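Local atomic coordinates of inositol 2-dehydrogenase (Sinorhizobium meliloti, PDB entry 4HKT), a protein that catalyses the NAD-dependent oxidation of myo-inositol to 2-keto-myo-inositol (scyllo-inosose), the first step of myo-inositol breakdown. Residues L79-R82 / F83-G87; E289-I292 / A293-K297. All blocks are in the same frame, centred on the assembly; numbering follows the deposited sequence.

Contact 1: L79-R82 / F83-G87. With EDO (1,2-ethanediol), chain T; EDO (1,2-ethanediol), chain U.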
loop_
_atom_site.group_PDB
_atom_site.type_symbol
_atom_site.label_atom_id
_atom_site.label_comp_id
_atom_site.label_asym_id
_atom_site.label_seq_id
_atom_site.Cartn_x
_atom_site.Cartn_y
_atom_site.Cartn_z
ATOM N N LEU B 79 -31.718 -12.843 31.155
ATOM C CA LEU B 79 -32.546 -12.150 30.180
ATOM C C LEU B 79 -32.806 -13.003 28.951
ATOM O O LEU B 79 -33.943 -13.036 28.447
ATOM C CB LEU B 79 -31.950 -10.813 29.807
ATOM C CG LEU B 79 -32.153 -9.739 30.864
ATOM C CD1 LEU B 79 -31.343 -8.521 30.486
ATOM C CD2 LEU B 79 -33.632 -9.369 31.043
ATOM N N ILE B 80 -31.797 -13.754 28.499
ATOM C CA ILE B 80 -31.995 -14.696 27.397
ATOM C C ILE B 80 -33.067 -15.717 27.783
ATOM O O ILE B 80 -33.998 -15.968 27.019
ATOM C CB ILE B 80 -30.684 -15.429 26.991
ATOM C CG1 ILE B 80 -29.679 -14.446 26.407
ATOM C CG2 ILE B 80 -30.998 -16.528 25.996
ATOM C CD1 ILE B 80 -28.237 -14.958 26.397
ATOM N N GLU B 81 -32.965 -16.316 28.960
ATOM C CA GLU B 81 -33.960 -17.320 29.371
ATOM C C GLU B 81 -35.389 -16.733 29.450
ATOM O O GLU B 81 -36.356 -17.362 28.999
ATOM C CB GLU B 81 -33.574 -17.940 30.721
ATOM C CG GLU B 81 -32.371 -18.845 30.649
ATOM C CD GLU B 81 -31.898 -19.362 31.999
ATOM O OE1 GLU B 81 -32.220 -18.733 33.036
ATOM O OE2 GLU B 81 -31.152 -20.373 32.015
ATOM N N ARG B 82 -35.514 -15.540 30.010
ATOM C CA ARG B 82 -36.804 -14.872 30.127
ATOM C C ARG B 82 -37.426 -14.572 28.737
ATOM O O ARG B 82 -38.623 -14.832 28.494
ATOM C CB ARG B 82 -36.655 -13.569 30.887
ATOM C CG ARG B 82 -36.533 -13.680 32.399
ATOM C CD ARG B 82 -36.113 -12.345 32.991
ATOM N NE ARG B 82 -37.213 -11.406 32.920
ATOM C CZ ARG B 82 -37.210 -10.161 33.383
ATOM N NH1 ARG B 82 -36.144 -9.640 33.961
ATOM N NH2 ARG B 82 -38.314 -9.422 33.246
ATOM N N PHE B 83 -36.623 -14.050 27.817
ATOM C CA PHE B 83 -37.192 -13.679 26.533
ATOM C C PHE B 83 -37.443 -14.895 25.662
ATOM O O PHE B 83 -38.400 -14.900 24.853
ATOM C CB PHE B 83 -36.397 -12.539 25.876
ATOM C CG PHE B 83 -36.695 -11.209 26.476
ATOM C CD1 PHE B 83 -37.699 -10.411 25.943
ATOM C CD2 PHE B 83 -36.050 -10.773 27.613
ATOM C CE1 PHE B 83 -38.015 -9.188 26.517
ATOM C CE2 PHE B 83 -36.340 -9.544 28.172
ATOM C CZ PHE B 83 -37.336 -8.751 27.624
ATOM N N ALA B 84 -36.646 -15.947 25.859
ATOM C CA ALA B 84 -36.869 -17.218 25.226
ATOM C C ALA B 84 -38.237 -17.765 25.640
ATOM O O ALA B 84 -39.068 -18.160 24.784
ATOM C CB ALA B 84 -35.804 -18.234 25.608
ATOM N N ARG B 85 -38.456 -17.825 26.952
ATOM C CA ARG B 85 -39.754 -18.276 27.461
ATOM C C ARG B 85 -40.914 -17.385 27.048
ATOM O O ARG B 85 -42.028 -17.878 26.869
ATOM C CB ARG B 85 -39.712 -18.404 28.972
ATOM C CG ARG B 85 -38.972 -19.639 29.387
ATOM C CD ARG B 85 -38.753 -19.646 30.884
ATOM N NE ARG B 85 -38.235 -20.918 31.295
ATOM C CZ ARG B 85 -37.112 -21.098 31.966
ATOM N NH1 ARG B 85 -36.380 -20.074 32.366
ATOM N NH2 ARG B 85 -36.738 -22.329 32.233
ATOM N N ALA B 86 -40.671 -16.100 26.874
ATOM C CA ALA B 86 -41.714 -15.199 26.409
ATOM C C ALA B 86 -41.971 -15.228 24.895
ATOM O O ALA B 86 -42.860 -14.521 24.411
ATOM C CB ALA B 86 -41.413 -13.784 26.835
ATOM N N GLY B 87 -41.181 -16.003 24.155
ATOM C CA GLY B 87 -41.352 -16.143 22.710
ATOM C C GLY B 87 -40.742 -15.039 21.867
ATOM O O GLY B 87 -41.081 -14.921 20.709
HETATM C C1 EDO T . -38.239 -17.136 32.375
HETATM O O1 EDO T . -36.933 -17.292 32.906
HETATM C C2 EDO T . -38.917 -15.929 32.960
HETATM O O2 EDO T . -40.251 -16.272 33.167
HETATM C C1 EDO U . -34.828 -15.546 34.977
HETATM O O1 EDO U . -36.260 -15.547 35.086
HETATM C C2 EDO U . -34.352 -16.583 33.976
HETATM O O2 EDO U . -34.568 -17.942 34.393
#

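Contact 2: E289-I292 / A293-K297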
loop_
_atom_site.group_PDB
_atom_site.type_symbol
_atom_site.label_atom_id
_atom_site.label_comp_id
_atom_site.label_asym_id
_atom_site.label_seq_id
_atom_site.Cartn_x
_atom_site.Cartn_y
_atom_site.Cartn_z
ATOM N N GLU B 289 -29.355 -7.415 9.859
ATOM C CA GLU B 289 -29.927 -7.989 8.639
ATOM C C GLU B 289 -29.972 -9.498 8.701
ATOM O O GLU B 289 -30.998 -10.103 8.413
ATOM C CB GLU B 289 -29.165 -7.514 7.403
ATOM C CG GLU B 289 -29.708 -8.012 6.075
ATOM C CD GLU B 289 -28.808 -7.599 4.909
ATOM O OE1 GLU B 289 -28.286 -6.460 4.900
ATOM O OE2 GLU B 289 -28.591 -8.432 4.013
ATOM N N SER B 290 -28.868 -10.122 9.080
ATOM C CA SER B 290 -28.828 -11.583 9.228
ATOM C C SER B 290 -29.803 -12.081 10.327
ATOM O O SER B 290 -30.421 -13.141 10.209
ATOM C CB SER B 290 -27.410 -12.023 9.541
ATOM O OG SER B 290 -27.365 -13.399 9.676
ATOM N N PHE B 291 -29.946 -11.308 11.382
ATOM C CA PHE B 291 -30.823 -11.698 12.490
ATOM C C PHE B 291 -32.278 -11.739 11.997
ATOM O O PHE B 291 -33.013 -12.689 12.216
ATOM C CB PHE B 291 -30.667 -10.684 13.620
ATOM C CG PHE B 291 -31.481 -10.980 14.824
ATOM C CD1 PHE B 291 -31.440 -12.224 15.420
ATOM C CD2 PHE B 291 -32.225 -9.994 15.411
ATOM C CE1 PHE B 291 -32.186 -12.490 16.555
ATOM C CE2 PHE B 291 -32.981 -10.263 16.533
ATOM C CZ PHE B 291 -32.939 -11.505 17.114
ATOM N N ILE B 292 -32.651 -10.710 11.268
ATOM C CA ILE B 292 -33.982 -10.638 10.669
ATOM C C ILE B 292 -34.220 -11.772 9.678
ATOM O O ILE B 292 -35.311 -12.362 9.633
ATOM C CB ILE B 292 -34.177 -9.263 10.030
ATOM C CG1 ILE B 292 -34.275 -8.229 11.143
ATOM C CG2 ILE B 292 -35.399 -9.242 9.139
ATOM C CD1 ILE B 292 -34.151 -6.812 10.682
ATOM N N ALA B 293 -33.192 -12.105 8.910
ATOM C CA ALA B 293 -33.318 -13.174 7.954
ATOM C C ALA B 293 -33.597 -14.455 8.693
ATOM O O ALA B 293 -34.368 -15.312 8.232
ATOM C CB ALA B 293 -32.047 -13.295 7.117
ATOM N N ALA B 294 -32.959 -14.598 9.848
ATOM C CA ALA B 294 -33.163 -15.761 10.699
ATOM C C ALA B 294 -34.590 -15.796 11.194
ATOM O O ALA B 294 -35.179 -16.855 11.261
ATOM C CB ALA B 294 -32.221 -15.720 11.889
ATOM N N ILE B 295 -35.113 -14.642 11.583
ATOM C CA ILE B 295 -36.485 -14.556 12.078
ATOM C C ILE B 295 -37.473 -14.862 10.946
ATOM O O ILE B 295 -38.401 -15.664 11.125
ATOM C CB ILE B 295 -36.776 -13.165 12.641
ATOM C CG1 ILE B 295 -35.999 -12.953 13.943
ATOM C CG2 ILE B 295 -38.275 -12.985 12.914
ATOM C CD1 ILE B 295 -36.031 -11.527 14.423
ATOM N N GLU B 296 -37.257 -14.232 9.786
ATOM C CA GLU B 296 -38.189 -14.327 8.655
ATOM C C GLU B 296 -38.175 -15.731 8.029
ATOM O O GLU B 296 -39.230 -16.358 7.876
ATOM C CB GLU B 296 -37.912 -13.222 7.627
ATOM C CG GLU B 296 -38.319 -11.826 8.114
ATOM C CD GLU B 296 -38.105 -10.710 7.084
ATOM O OE1 GLU B 296 -37.467 -10.971 6.035
ATOM O OE2 GLU B 296 -38.568 -9.558 7.313
ATOM N N LYS B 297 -36.995 -16.259 7.747
ATOM C CA LYS B 297 -36.885 -17.529 7.015
ATOM C C LYS B 297 -36.656 -18.771 7.854
ATOM O O LYS B 297 -36.689 -19.888 7.334
ATOM C CB LYS B 297 -35.807 -17.416 5.954
ATOM C CG LYS B 297 -36.109 -16.325 4.947
ATOM C CD LYS B 297 -35.045 -16.241 3.869
ATOM C CE LYS B 297 -35.271 -15.002 3.011
ATOM N NZ LYS B 297 -34.601 -15.136 1.684
#

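Contact 1: L79-R82 / F83-G87
The closing turns of helix 76-85, the helical link of a beta-alpha-beta unit in the Rossmann-fold domain, bring Leu79 and Phe83 together, one turn apart. Both carry CG beside the backbone N and anti to the carbonyl carbon (chi1 -77° in each), which sends the two side chains alongside each other in the same direction, with Leu79 CD2 4.0 Å from Phe83 CE2. The Phe83 ring also presents an edge to the backbone: its CD2 lies 3.2 Å from Leu79 O, in the plane of the ring. That same oxygen accepts the Phe83 N-H at 2.9 Å. The next bonds run from Ala84 N to Ile80 O, Arg85 N to Glu81 O and Ala86 N to Arg82 O. Gly87 then turns to positive phi (82°) and bonds back through its N to Ala84 O at 3.1 Å, ending the helix in a Schellman motif.

On the polar side, Glu81 OE1 and Arg85 NH1 stay 4.4 Å apart, too far for a salt bridge. Two 1,2-ethanediol molecules, probably from the crystallisation liquor, sit beside them. O2 of the chain U diol donates to Glu81 OE1 at 2.8 Å. O1 of the chain T diol accepts from Arg85 NH1, but this diol crowds Arg85 CD, so its exact placement is doubtful. Glu81 OE1 also forms a salt bridge with Arg102, while Arg82 NH2 forms salt bridges with Glu59 OE1 and Asp56 OD1.

Leu79 and Ile80 pack on Ile69 and Phe83 on Val67, both of strand 66-69; Phe83 also meets Ile58 of helix 55-60, and Ile80 touches Val110 of helix 100-112.

Contact 2: E289-I292 / A293-K297
Ala293 donates its N-H to Glu289 O at 3.0 Å and rests its methyl near Ser290 O. Ala294 N repeats the bond one residue on, to Ser290 O at 2.9 Å, and its CB comes to 3.1 Å from Phe291 O. Ile295 N bonds to that same Phe291 O at 2.9 Å. The Ile295 side chain then folds back over the preceding turn: CD1 lies over one face of the Phe291 ring, 4.1 Å from its centroid and 18° off the normal, a CH-pi contact displaced toward the CE2-CZ rim. Phe291 meets it there because its CG stands anti to the backbone N (chi1 -179°). Glu296 N makes a short bond of 2.7 Å to Ile292 O. Its extended side chain runs alongside Ile292, the aliphatic part and carboxylate flanking CG2, with OE2 3.7 Å away. Lys297 N closes on Ala293 O and finishes the helix. Phe291 packs on Phe6 and Phe91, and Ile292 on Val4, Phe6 and Asn25, a residue of the sodium site. The arrangement is that of an amphipathic alpha-helix laid by its apolar side against the parallel sheet of a Rossmann domain.

From the N terminus, the chain first lays down strand 4-9 and later strand 66-69, then enters helix 76-85, where contact 1 spans the last turns before strand 89-93. It continues through strand 117-120 and the second, mixed sheet before helix 281-297 carries contact 2. Each contact is local within one helix, so neither closes a long loop, and the two follow in series without nesting or crossing. The centres of contacts 1 and 2 are about 18 Å apart, and the two do not touch. Contact 1 lies on the crossover helix joining strands 66-69 and 89-93; contact 2 brings a late helix back to the same parallel sheet, where strand 89-93 is among the strands it packs on.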